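Flagellar hook-associated protein 2 (Helicobacter pylori, PDB 6IWY) caps the tip of the growing flagellar filament, where it promotes flagellin polymerization and keeps exported flagellin subunits from leaking away. Local coordinates at residues A[80-85]-A[110-115]; A[59-64]-A[350-355]; A[70-75]-A[91-96]. One frame throughout, in Å; residues are numbered along the deposited sequence.

Contact 1 of 3, residues A[80-85]-A[110-115]; sequences MTLGDV and YQLMVN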
ATOM      1  N   MET A  80      20.804   2.023   6.987  1.00 69.57           N
ATOM      2  CA  MET A  80      19.949   3.019   7.676  1.00 69.39           C
ATOM      3  C   MET A  80      19.515   2.574   9.102  1.00 68.35           C
ATOM      4  O   MET A  80      19.185   1.397   9.344  1.00 65.98           O
ATOM      5  CB  MET A  80      18.676   3.270   6.847  1.00 67.18           C
ATOM      6  CG  MET A  80      18.455   4.707   6.376  1.00 69.65           C
ATOM      7  SD  MET A  80      17.329   4.756   4.943  1.00 72.76           S
ATOM      8  CE  MET A  80      17.172   6.512   4.614  1.00 73.09           C
ATOM      9  N   THR A  81      19.490   3.532  10.026  1.00 69.54           N
ATOM     10  CA  THR A  81      18.957   3.304  11.380  1.00 68.86           C
ATOM     11  C   THR A  81      17.449   3.515  11.445  1.00 65.83           C
ATOM     12  O   THR A  81      16.877   4.261  10.633  1.00 65.30           O
ATOM     13  CB  THR A  81      19.533   4.301  12.390  1.00 72.10           C
ATOM     14  OG1 THR A  81      18.924   5.583  12.167  1.00 73.41           O
ATOM     15  CG2 THR A  81      21.066   4.410  12.268  1.00 74.69           C
ATOM     16  N   LEU A  82      16.814   2.877  12.434  1.00 64.03           N
ATOM     17  CA  LEU A  82      15.388   3.075  12.737  1.00 60.99           C
ATOM     18  C   LEU A  82      15.041   4.555  12.766  1.00 61.98           C
ATOM     19  O   LEU A  82      14.022   4.971  12.200  1.00 60.61           O
ATOM     20  CB  LEU A  82      15.035   2.448  14.081  1.00 60.55           C
ATOM     21  CG  LEU A  82      13.625   2.678  14.626  1.00 58.79           C
ATOM     22  CD1 LEU A  82      12.580   2.081  13.692  1.00 54.71           C
ATOM     23  CD2 LEU A  82      13.500   2.066  16.023  1.00 57.96           C
ATOM     24  N   GLY A  83      15.890   5.352  13.412  1.00 64.38           N
ATOM     25  CA  GLY A  83      15.707   6.790  13.431  1.00 66.23           C
ATOM     26  C   GLY A  83      15.717   7.377  12.024  1.00 66.82           C
ATOM     27  O   GLY A  83      14.837   8.173  11.666  1.00 66.30           O
ATOM     28  N   ASP A  84      16.719   6.998  11.231  1.00 67.95           N
ATOM     29  CA  ASP A  84      16.757   7.388   9.829  1.00 68.48           C
ATOM     30  C   ASP A  84      15.431   7.070   9.113  1.00 65.22           C
ATOM     31  O   ASP A  84      14.842   7.950   8.485  1.00 65.95           O
ATOM     32  CB  ASP A  84      17.887   6.674   9.075  1.00 69.71           C
ATOM     33  CG  ASP A  84      19.288   7.109   9.511  1.00 75.14           C
ATOM     34  OD1 ASP A  84      19.458   8.099  10.269  1.00 77.98           O
ATOM     35  OD2 ASP A  84      20.243   6.441   9.050  1.00 78.52           O
ATOM     36  N   VAL A  85      14.954   5.828   9.200  1.00 62.06           N
ATOM     37  CA  VAL A  85      13.753   5.450   8.444  1.00 58.78           C
ATOM     38  C   VAL A  85      12.530   6.247   8.892  1.00 57.21           C
ATOM     39  O   VAL A  85      11.695   6.610   8.087  1.00 57.33           O
ATOM     40  CB  VAL A  85      13.405   3.970   8.576  1.00 56.80           C
ATOM     41  CG1 VAL A  85      12.066   3.711   7.892  1.00 55.38           C
ATOM     42  CG2 VAL A  85      14.479   3.107   7.973  1.00 56.74           C
ATOM     43  N   TYR A 110      11.585  -0.099  21.238  1.00 62.89           N
ATOM     44  CA  TYR A 110      11.348   0.872  20.168  1.00 60.77           C
ATOM     45  C   TYR A 110      10.700   0.278  18.928  1.00 58.02           C
ATOM     46  O   TYR A 110      11.192  -0.675  18.324  1.00 57.59           O
ATOM     47  CB  TYR A 110      12.650   1.582  19.827  1.00 62.50           C
ATOM     48  CG  TYR A 110      13.187   2.413  20.980  1.00 64.33           C
ATOM     49  CD1 TYR A 110      12.497   3.528  21.434  1.00 64.17           C
ATOM     50  CD2 TYR A 110      14.373   2.079  21.615  1.00 67.62           C
ATOM     51  CE1 TYR A 110      12.969   4.295  22.485  1.00 67.02           C
ATOM     52  CE2 TYR A 110      14.872   2.846  22.678  1.00 70.10           C
ATOM     53  CZ  TYR A 110      14.166   3.958  23.105  1.00 70.75           C
ATOM     54  OH  TYR A 110      14.639   4.734  24.158  1.00 74.84           O
ATOM     55  N   GLN A 111       9.586   0.882  18.540  1.00 56.53           N
ATOM     56  CA  GLN A 111       8.752   0.376  17.461  1.00 54.10           C
ATOM     57  C   GLN A 111       8.412   1.515  16.548  1.00 53.85           C
ATOM     58  O   GLN A 111       8.065   2.584  17.019  1.00 55.13           O
ATOM     59  CB  GLN A 111       7.470  -0.185  18.042  1.00 52.91           C
ATOM     60  CG  GLN A 111       6.351  -0.327  17.064  1.00 51.56           C
ATOM     61  CD  GLN A 111       6.534  -1.475  16.129  1.00 51.09           C
ATOM     62  OE1 GLN A 111       6.485  -2.638  16.550  1.00 52.38           O
ATOM     63  NE2 GLN A 111       6.678  -1.173  14.828  1.00 51.28           N
ATOM     64  N   LEU A 112       8.484   1.287  15.243  1.00 52.98           N
ATOM     65  CA  LEU A 112       8.266   2.358  14.301  1.00 52.98           C
ATOM     66  C   LEU A 112       6.768   2.509  14.149  1.00 52.15           C
ATOM     67  O   LEU A 112       6.054   1.525  13.964  1.00 50.81           O
ATOM     68  CB  LEU A 112       8.952   2.040  12.971  1.00 52.59           C
ATOM     69  CG  LEU A 112       8.864   3.035  11.806  1.00 52.43           C
ATOM     70  CD1 LEU A 112       9.512   4.338  12.160  1.00 52.78           C
ATOM     71  CD2 LEU A 112       9.499   2.442  10.542  1.00 50.07           C
ATOM     72  N   MET A 113       6.284   3.740  14.278  1.00 53.23           N
ATOM     73  CA  MET A 113       4.869   4.022  14.044  1.00 52.15           C
ATOM     74  C   MET A 113       4.799   4.867  12.808  1.00 52.07           C
ATOM     75  O   MET A 113       5.713   5.622  12.534  1.00 53.46           O
ATOM     76  CB  MET A 113       4.255   4.804  15.202  1.00 53.32           C
ATOM     77  CG  MET A 113       4.463   4.174  16.561  1.00 53.61           C
ATOM     78  SD  MET A 113       3.584   2.625  16.715  1.00 51.63           S
ATOM     79  CE  MET A 113       1.866   3.129  16.689  1.00 50.88           C
ATOM     80  N   VAL A 114       3.704   4.711  12.068  1.00 50.77           N
ATOM     81  CA  VAL A 114       3.411   5.469  10.854  1.00 49.75           C
ATOM     82  C   VAL A 114       2.007   5.975  11.069  1.00 49.14           C
ATOM     83  O   VAL A 114       1.057   5.197  11.022  1.00 47.86           O
ATOM     84  CB  VAL A 114       3.420   4.562   9.615  1.00 48.58           C
ATOM     85  CG1 VAL A 114       3.120   5.373   8.368  1.00 48.00           C
ATOM     86  CG2 VAL A 114       4.756   3.866   9.509  1.00 48.73           C
ATOM     87  N   ASN A 115       1.894   7.262  11.372  1.00 49.84           N
ATOM     88  CA  ASN A 115       0.618   7.871  11.724  1.00 49.77           C
ATOM     89  C   ASN A 115       0.292   9.024  10.787  1.00 50.60           C
ATOM     90  O   ASN A 115       1.199   9.806  10.462  1.00 52.49           O
ATOM     91  CB  ASN A 115       0.691   8.415  13.158  1.00 50.46           C
ATOM     92  CG  ASN A 115       1.028   7.333  14.198  1.00 49.72           C
ATOM     93  OD1 ASN A 115       1.072   6.134  13.884  1.00 50.76           O
ATOM     94  ND2 ASN A 115       1.262   7.758  15.439  1.00 45.74           N
TER

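Contact 2 of 3, residues A[59-64]-A[350-355]; sequences VDTTLK and EASQNT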
ATOM      1  N   VAL A  59      19.924  -3.710   3.507  1.00 60.56           N
ATOM      2  CA  VAL A  59      19.753  -3.784   2.058  1.00 60.17           C
ATOM      3  C   VAL A  59      18.988  -2.546   1.608  1.00 59.41           C
ATOM      4  O   VAL A  59      18.238  -1.979   2.396  1.00 58.45           O
ATOM      5  CB  VAL A  59      18.983  -5.087   1.636  1.00 58.75           C
ATOM      6  CG1 VAL A  59      19.696  -6.336   2.141  1.00 58.98           C
ATOM      7  CG2 VAL A  59      17.544  -5.072   2.125  1.00 54.15           C
ATOM      8  N   ASP A  60      19.188  -2.110   0.369  1.00 60.31           N
ATOM      9  CA  ASP A  60      18.333  -1.077  -0.213  1.00 59.97           C
ATOM     10  C   ASP A  60      16.967  -1.667  -0.548  1.00 58.15           C
ATOM     11  O   ASP A  60      16.849  -2.819  -1.030  1.00 57.71           O
ATOM     12  CB  ASP A  60      18.889  -0.517  -1.517  1.00 62.19           C
ATOM     13  CG  ASP A  60      20.188   0.236  -1.345  1.00 65.90           C
ATOM     14  OD1 ASP A  60      20.633   0.482  -0.204  1.00 67.54           O
ATOM     15  OD2 ASP A  60      20.771   0.597  -2.397  1.00 72.63           O
ATOM     16  N   THR A  61      15.936  -0.858  -0.333  1.00 56.66           N
ATOM     17  CA  THR A  61      14.592  -1.292  -0.601  1.00 54.52           C
ATOM     18  C   THR A  61      13.647  -0.106  -0.539  1.00 53.92           C
ATOM     19  O   THR A  61      14.083   1.009  -0.311  1.00 54.83           O
ATOM     20  CB  THR A  61      14.166  -2.434   0.365  1.00 52.90           C
ATOM     21  OG1 THR A  61      13.052  -3.132  -0.197  1.00 52.15           O
ATOM     22  CG2 THR A  61      13.793  -1.902   1.731  1.00 52.03           C
ATOM     23  N   THR A  62      12.361  -0.366  -0.767  1.00 53.08           N
ATOM     24  CA  THR A  62      11.353   0.668  -0.945  1.00 53.10           C
ATOM     25  C   THR A  62      10.200   0.343  -0.056  1.00 51.04           C
ATOM     26  O   THR A  62       9.708  -0.765  -0.115  1.00 49.65           O
ATOM     27  CB  THR A  62      10.767   0.629  -2.372  1.00 53.99           C
ATOM     28  OG1 THR A  62      11.826   0.653  -3.344  1.00 57.67           O
ATOM     29  CG2 THR A  62       9.833   1.844  -2.615  1.00 55.15           C
ATOM     30  N   LEU A  63       9.753   1.289   0.758  1.00 50.88           N
ATOM     31  CA  LEU A  63       8.527   1.088   1.504  1.00 49.51           C
ATOM     32  C   LEU A  63       7.420   1.696   0.685  1.00 50.03           C
ATOM     33  O   LEU A  63       7.451   2.871   0.404  1.00 51.39           O
ATOM     34  CB  LEU A  63       8.575   1.733   2.874  1.00 49.29           C
ATOM     35  CG  LEU A  63       7.253   1.782   3.657  1.00 47.68           C
ATOM     36  CD1 LEU A  63       6.833   0.429   4.107  1.00 45.20           C
ATOM     37  CD2 LEU A  63       7.403   2.717   4.846  1.00 49.31           C
ATOM     38  N   LYS A  64       6.450   0.871   0.313  1.00 49.50           N
ATOM     39  CA  LYS A  64       5.311   1.274  -0.502  1.00 49.90           C
ATOM     40  C   LYS A  64       4.066   1.409   0.357  1.00 48.63           C
ATOM     41  O   LYS A  64       3.671   0.451   1.042  1.00 47.91           O
ATOM     42  CB  LYS A  64       5.025   0.191  -1.545  1.00 50.34           C
ATOM     43  CG  LYS A  64       5.761   0.359  -2.863  1.00 54.29           C
ATOM     44  CD  LYS A  64       5.589  -0.868  -3.804  1.00 55.99           C
ATOM     45  CE  LYS A  64       4.135  -1.071  -4.284  1.00 57.09           C
ATOM     46  NZ  LYS A  64       4.014  -1.833  -5.600  1.00 58.88           N
ATOM     47  N   GLU A 350       8.308  -6.103  -2.183  1.00 42.11           N
ATOM     48  CA  GLU A 350       7.724  -7.435  -2.133  1.00 42.80           C
ATOM     49  C   GLU A 350       8.743  -8.408  -1.585  1.00 43.04           C
ATOM     50  O   GLU A 350       8.453  -9.146  -0.686  1.00 42.03           O
ATOM     51  CB  GLU A 350       7.252  -7.863  -3.549  1.00 44.78           C
ATOM     52  CG  GLU A 350       6.643  -9.238  -3.685  1.00 47.45           C
ATOM     53  CD  GLU A 350       6.027  -9.471  -5.058  1.00 53.90           C
ATOM     54  OE1 GLU A 350       6.458  -8.792  -6.044  1.00 58.49           O
ATOM     55  OE2 GLU A 350       5.117 -10.347  -5.147  1.00 54.92           O
ATOM     56  N   ALA A 351       9.961  -8.383  -2.100  1.00 44.82           N
ATOM     57  CA  ALA A 351      10.967  -9.302  -1.603  1.00 46.87           C
ATOM     58  C   ALA A 351      11.330  -9.098  -0.102  1.00 47.21           C
ATOM     59  O   ALA A 351      11.721 -10.067   0.542  1.00 48.67           O
ATOM     60  CB  ALA A 351      12.187  -9.256  -2.470  1.00 48.50           C
ATOM     61  N   SER A 352      11.149  -7.880   0.439  1.00 47.40           N
ATOM     62  CA  SER A 352      11.588  -7.491   1.786  1.00 47.98           C
ATOM     63  C   SER A 352      10.465  -7.175   2.756  1.00 47.68           C
ATOM     64  O   SER A 352      10.687  -6.987   3.968  1.00 48.08           O
ATOM     65  CB  SER A 352      12.443  -6.238   1.694  1.00 49.06           C
ATOM     66  OG  SER A 352      11.633  -5.166   1.265  1.00 49.03           O
ATOM     67  N   GLN A 353       9.247  -7.128   2.259  1.00 48.17           N
ATOM     68  CA  GLN A 353       8.103  -6.957   3.152  1.00 48.19           C
ATOM     69  C   GLN A 353       8.091  -7.869   4.368  1.00 48.75           C
ATOM     70  O   GLN A 353       7.750  -7.421   5.432  1.00 48.31           O
ATOM     71  CB  GLN A 353       6.801  -7.182   2.401  1.00 48.20           C
ATOM     72  CG  GLN A 353       5.560  -6.757   3.194  1.00 48.41           C
ATOM     73  CD  GLN A 353       4.829  -7.904   3.856  1.00 49.19           C
ATOM     74  OE1 GLN A 353       4.908  -9.068   3.408  1.00 50.73           O
ATOM     75  NE2 GLN A 353       4.060  -7.581   4.899  1.00 48.91           N
ATOM     76  N   ASN A 354       8.418  -9.143   4.198  1.00 51.10           N
ATOM     77  CA  ASN A 354       8.196 -10.153   5.259  1.00 52.73           C
ATOM     78  C   ASN A 354       9.120  -9.980   6.480  1.00 53.06           C
ATOM     79  O   ASN A 354       8.776 -10.346   7.584  1.00 52.32           O
ATOM     80  CB  ASN A 354       8.340 -11.584   4.701  1.00 54.44           C
ATOM     81  CG  ASN A 354       7.488 -12.587   5.469  1.00 59.14           C
ATOM     82  OD1 ASN A 354       6.270 -12.406   5.567  1.00 64.83           O
ATOM     83  ND2 ASN A 354       8.114 -13.636   6.038  1.00 62.11           N
ATOM     84  N   THR A 355      10.286  -9.392   6.250  1.00 54.39           N
ATOM     85  CA  THR A 355      11.312  -9.249   7.269  1.00 55.49           C
ATOM     86  C   THR A 355      11.310  -7.807   7.773  1.00 54.55           C
ATOM     87  O   THR A 355      11.205  -7.558   8.963  1.00 55.14           O
ATOM     88  CB  THR A 355      12.676  -9.574   6.654  1.00 57.38           C
ATOM     89  OG1 THR A 355      12.498  -9.916   5.272  1.00 59.22           O
ATOM     90  CG2 THR A 355      13.324 -10.720   7.356  1.00 59.62           C
TER

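Contact 3 of 3, residues A[70-75]-A[91-96]; sequences KDYAVN and DATNGE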
ATOM      1  N   LYS A  70      -2.730   8.895  -2.927  1.00 59.26           N
ATOM      2  CA  LYS A  70      -1.369   8.979  -3.462  1.00 59.97           C
ATOM      3  C   LYS A  70      -0.514   7.747  -3.088  1.00 57.18           C
ATOM      4  O   LYS A  70      -0.475   7.295  -1.939  1.00 53.81           O
ATOM      5  CB  LYS A  70      -0.689  10.294  -3.022  1.00 61.56           C
ATOM      6  CG  LYS A  70       0.265  10.879  -4.077  1.00 67.45           C
ATOM      7  CD  LYS A  70       0.828  12.262  -3.699  1.00 73.24           C
ATOM      8  CE  LYS A  70      -0.073  13.438  -4.131  1.00 77.44           C
ATOM      9  NZ  LYS A  70      -0.228  14.423  -2.989  1.00 78.77           N
ATOM     10  N   ASP A  71       0.142   7.199  -4.098  1.00 57.64           N
ATOM     11  CA  ASP A  71       1.109   6.148  -3.905  1.00 56.87           C
ATOM     12  C   ASP A  71       2.371   6.813  -3.430  1.00 56.73           C
ATOM     13  O   ASP A  71       2.789   7.770  -4.044  1.00 59.63           O
ATOM     14  CB  ASP A  71       1.392   5.434  -5.232  1.00 57.87           C
ATOM     15  CG  ASP A  71       0.329   4.425  -5.591  1.00 59.64           C
ATOM     16  OD1 ASP A  71       0.238   3.988  -6.771  1.00 63.64           O
ATOM     17  OD2 ASP A  71      -0.417   4.035  -4.675  1.00 63.40           O
ATOM     18  N   TYR A  72       2.967   6.342  -2.348  1.00 54.50           N
ATOM     19  CA  TYR A  72       4.306   6.781  -2.001  1.00 55.18           C
ATOM     20  C   TYR A  72       5.261   5.600  -2.010  1.00 54.71           C
ATOM     21  O   TYR A  72       4.905   4.496  -1.640  1.00 54.43           O
ATOM     22  CB  TYR A  72       4.360   7.434  -0.627  1.00 54.62           C
ATOM     23  CG  TYR A  72       3.460   8.637  -0.418  1.00 55.35           C
ATOM     24  CD1 TYR A  72       3.947   9.931  -0.564  1.00 57.95           C
ATOM     25  CD2 TYR A  72       2.135   8.475  -0.027  1.00 53.57           C
ATOM     26  CE1 TYR A  72       3.133  11.013  -0.350  1.00 60.41           C
ATOM     27  CE2 TYR A  72       1.316   9.539   0.173  1.00 55.12           C
ATOM     28  CZ  TYR A  72       1.813  10.800   0.024  1.00 60.74           C
ATOM     29  OH  TYR A  72       0.979  11.869   0.242  1.00 68.04           O
ATOM     30  N   ALA A  73       6.479   5.847  -2.446  1.00 56.47           N
ATOM     31  CA  ALA A  73       7.559   4.890  -2.362  1.00 56.14           C
ATOM     32  C   ALA A  73       8.729   5.602  -1.622  1.00 57.51           C
ATOM     33  O   ALA A  73       9.381   6.499  -2.181  1.00 59.96           O
ATOM     34  CB  ALA A  73       7.968   4.449  -3.773  1.00 56.56           C
ATOM     35  N   VAL A  74       8.943   5.224  -0.371  1.00 56.07           N
ATOM     36  CA  VAL A  74      10.034   5.724   0.436  1.00 57.66           C
ATOM     37  C   VAL A  74      11.241   4.832   0.157  1.00 59.30           C
ATOM     38  O   VAL A  74      11.153   3.606   0.244  1.00 57.97           O
ATOM     39  CB  VAL A  74       9.720   5.621   1.936  1.00 56.51           C
ATOM     40  CG1 VAL A  74      10.536   6.624   2.742  1.00 56.07           C
ATOM     41  CG2 VAL A  74       8.217   5.802   2.189  1.00 55.43           C
ATOM     42  N   ASN A  75      12.359   5.438  -0.232  1.00 62.73           N
ATOM     43  CA  ASN A  75      13.564   4.675  -0.512  1.00 63.92           C
ATOM     44  C   ASN A  75      14.239   4.438   0.798  1.00 64.26           C
ATOM     45  O   ASN A  75      14.249   5.314   1.652  1.00 66.18           O
ATOM     46  CB  ASN A  75      14.487   5.448  -1.405  1.00 66.74           C
ATOM     47  CG  ASN A  75      13.830   5.850  -2.695  1.00 68.21           C
ATOM     48  OD1 ASN A  75      13.832   7.027  -3.056  1.00 73.43           O
ATOM     49  ND2 ASN A  75      13.275   4.884  -3.413  1.00 66.22           N
ATOM     50  N   ASP A  91       9.864  12.759   5.556  1.00 62.65           N
ATOM     51  CA  ASP A  91      10.411  13.551   4.435  1.00 65.33           C
ATOM     52  C   ASP A  91       9.832  13.136   3.063  1.00 64.14           C
ATOM     53  O   ASP A  91       9.573  13.978   2.221  1.00 65.81           O
ATOM     54  CB  ASP A  91      11.950  13.455   4.393  1.00 67.25           C
ATOM     55  CG  ASP A  91      12.662  14.262   5.532  1.00 71.86           C
ATOM     56  OD1 ASP A  91      12.047  15.055   6.325  1.00 75.72           O
ATOM     57  OD2 ASP A  91      13.901  14.123   5.606  1.00 75.57           O
ATOM     58  N   ALA A  92       9.648  11.841   2.826  1.00 61.49           N
ATOM     59  CA  ALA A  92       8.998  11.403   1.592  1.00 61.10           C
ATOM     60  C   ALA A  92       7.615  12.046   1.404  1.00 61.50           C
ATOM     61  O   ALA A  92       7.264  12.435   0.295  1.00 62.89           O
ATOM     62  CB  ALA A  92       8.869   9.879   1.540  1.00 58.07           C
ATOM     63  N   THR A  93       6.850  12.144   2.492  1.00 60.60           N
ATOM     64  CA  THR A  93       5.444  12.543   2.450  1.00 60.15           C
ATOM     65  C   THR A  93       5.195  14.025   2.727  1.00 63.46           C
ATOM     66  O   THR A  93       4.044  14.460   2.732  1.00 63.68           O
ATOM     67  CB  THR A  93       4.659  11.763   3.528  1.00 57.88           C
ATOM     68  OG1 THR A  93       5.268  11.996   4.814  1.00 57.88           O
ATOM     69  CG2 THR A  93       4.612  10.260   3.225  1.00 52.97           C
ATOM     70  N   ASN A  94       6.253  14.804   2.977  1.00 66.64           N
ATOM     71  CA  ASN A  94       6.105  16.227   3.369  1.00 69.86           C
ATOM     72  C   ASN A  94       5.353  16.390   4.693  1.00 69.12           C
ATOM     73  O   ASN A  94       4.638  17.378   4.895  1.00 71.47           O
ATOM     74  CB  ASN A  94       5.368  17.022   2.294  1.00 71.98           C
ATOM     75  CG  ASN A  94       6.292  17.814   1.424  1.00 77.41           C
ATOM     76  OD1 ASN A  94       6.586  17.412   0.287  1.00 80.26           O
ATOM     77  ND2 ASN A  94       6.747  18.968   1.933  1.00 80.87           N
ATOM     78  N   GLY A  95       5.492  15.428   5.588  1.00 65.70           N
ATOM     79  CA  GLY A  95       4.833  15.549   6.867  1.00 65.34           C
ATOM     80  C   GLY A  95       3.358  15.139   6.894  1.00 63.79           C
ATOM     81  O   GLY A  95       2.692  15.323   7.915  1.00 63.76           O
ATOM     82  N   GLU A  96       2.850  14.551   5.807  1.00 62.30           N
ATOM     83  CA  GLU A  96       1.448  14.138   5.751  1.00 60.36           C
ATOM     84  C   GLU A  96       1.272  12.797   6.440  1.00 57.05           C
ATOM     85  O   GLU A  96       0.200  12.485   6.996  1.00 54.79           O
ATOM     86  CB  GLU A  96       0.979  14.065   4.301  1.00 60.94           C
ATOM     87  CG  GLU A  96       0.712  15.445   3.683  1.00 66.14           C
ATOM     88  CD  GLU A  96      -0.661  16.016   4.068  1.00 69.73           C
ATOM     89  OE1 GLU A  96      -1.687  15.319   3.868  1.00 68.30           O
ATOM     90  OE2 GLU A  96      -0.713  17.172   4.554  1.00 75.44           O
TER

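Contact 1 of 3, residues A[80-85]-A[110-115]
Leu82, in the first turn of helix 82-92, pushes both methyls against strand 110-116, with Leu112 as its main partner. Its CD1 lies 3.7 Å from Leu112 CB and 4.1 Å from Leu112 CD1. The two leucines slide past one another in opposite directions rather than meeting end on. Each holds CG trans to its own backbone N (chi1 174° in Leu82), which stretches the isobutyl groups across the interface. One turn on, Val85 crosses Leu112 at about a right angle, and Val85 CG1 reaches Leu112 CD2 at 3.9 Å. Leu112 is thus met by two helix residues, and Phe56 packs on all three side chains. Val101 and Phe49, on strands 97-103 and 42-49, add to the surroundings of Leu82, so this part of the interface is a helix lying on one face of the four-stranded antiparallel sheet to which 110-116 belongs. Thr81 and Asp84 start that helix with a capping box: Asp84 N donates to Thr81 OG1 at 2.8 Å, nearly straight at 172°. The return bond is longer, 3.2 Å from Thr81 N to Asp84 OD2, and arrives from above the carboxylate plane. Asp84 is solvent-exposed, on a part of the turn that takes no share in the packing. Contact also thins toward the start of the strand segment: Leu82 CD2 touches Tyr110 through CB alone, at 3.9 Å, while the ring leads away from the helix, and Tyr110 is partly exposed.

Contact 2 of 3, residues A[59-64]-A[350-355]
Ser352 OG, on helix 349-356, is approached by three oxygens: Thr61 OG1 across the contact, 2.9 Å away, and the main-chain carbonyls of Ser348, just ahead of the helix, and Tyr349, its first residue. The serine hydroxyl has one proton for these neighbours, so which of them receives it is not settled. Thr61 OG1 has a firmer role. It is hydrogen-bonded to the carbonyl of Gln347, on strand 344-347, and since a carbonyl can only accept, the threonine gives its proton there and keeps its oxygen as a possible acceptor toward Ser352 OG. The torsions explain how the two hydroxyls meet. In Thr61, OG1 lies trans to the backbone N (chi1 -161°), where it meets Ser352 OG, whereas Ser352 OG sits between its backbone N and carbonyl carbon (chi1 67°), within reach of both these carbonyls and the threonine. The carbons beside the hydroxyls merely flank them, Thr61 CB lying 3.8 Å from Ser352 OG. Leu356 packs on Thr61 and Phe357 on Ser352; both hydroxyl residues are buried. Strand 61-67 is the middle strand of a three-stranded antiparallel sheet, and the helix follows strand 344-347 at the edge of another, so the contact ties two sheets together. Asp60 adds backbone bonds to Met345 and Gln347. Between the two segments themselves the hydroxyl pair is the main contact, a buried polar pair that the carbonyls at hand help to satisfy, with the threonine proton committed to Gln347 O.

Contact 3 of 3, residues A[70-75]-A[91-96]
Tyr72 and Val74, on strand 70-76, pack against the end of helix 82-92 where it finishes in a Schellman motif at Asn94, which has positive phi. A type I' turn from Thr93 to Glu96 then leads the chain onward, with Gly95 also at positive phi. The aromatic part of the contact is a CH-pi interaction: Thr93 CG2 stands over one face of the Tyr72 ring, 4.0 Å from its centroid and 16° off the ring normal. The methyl is placed a little toward the CD1 and CE1 rim, 3.9 Å from each of these atoms, and Tyr72 CE1 is equally close to Thr93 CA. The other branch of Thr93 serves a polar purpose. OG1 lies between the backbone N and carbonyl carbon (chi1 56°); its strongest partner is Val97 O, and the carbonyls of Ile89 and Thr90 are also near for its single proton, while CG2 is left to meet the ring. Phe65, from the neighbouring strand 61-67, touches both Thr93 and Val74. The purely aliphatic part is small and lies at the more exposed helix residue: Ala92 CB is 3.8 Å from Val74 CG1 and 4.2 Å from Val74 CG2.

All three contacts lie in a fragment of the longer cap protein. Contacts 1 and 3 hold opposite ends of helix 82-92, its first turn against strand 110-116 and its last against strand 70-76, so the helix bridges two different antiparallel sheets. Contact 1 is buried and aliphatic; contact 3 is only partly buried and mixes a methyl-on-ring contact with a small aliphatic patch. Contact 2 is also buried, yet polar and much smaller in area, and it joins segments 286 residues apart in sequence. Contacts 2 and 3 meet directly, since strands 61-67 and 70-76 are sheet neighbours: Leu63 N lies 2.8 Å from Val74 O, probably hydrogen-bonded. Contact 1 touches neither, its centre about 14 Å from each of theirs.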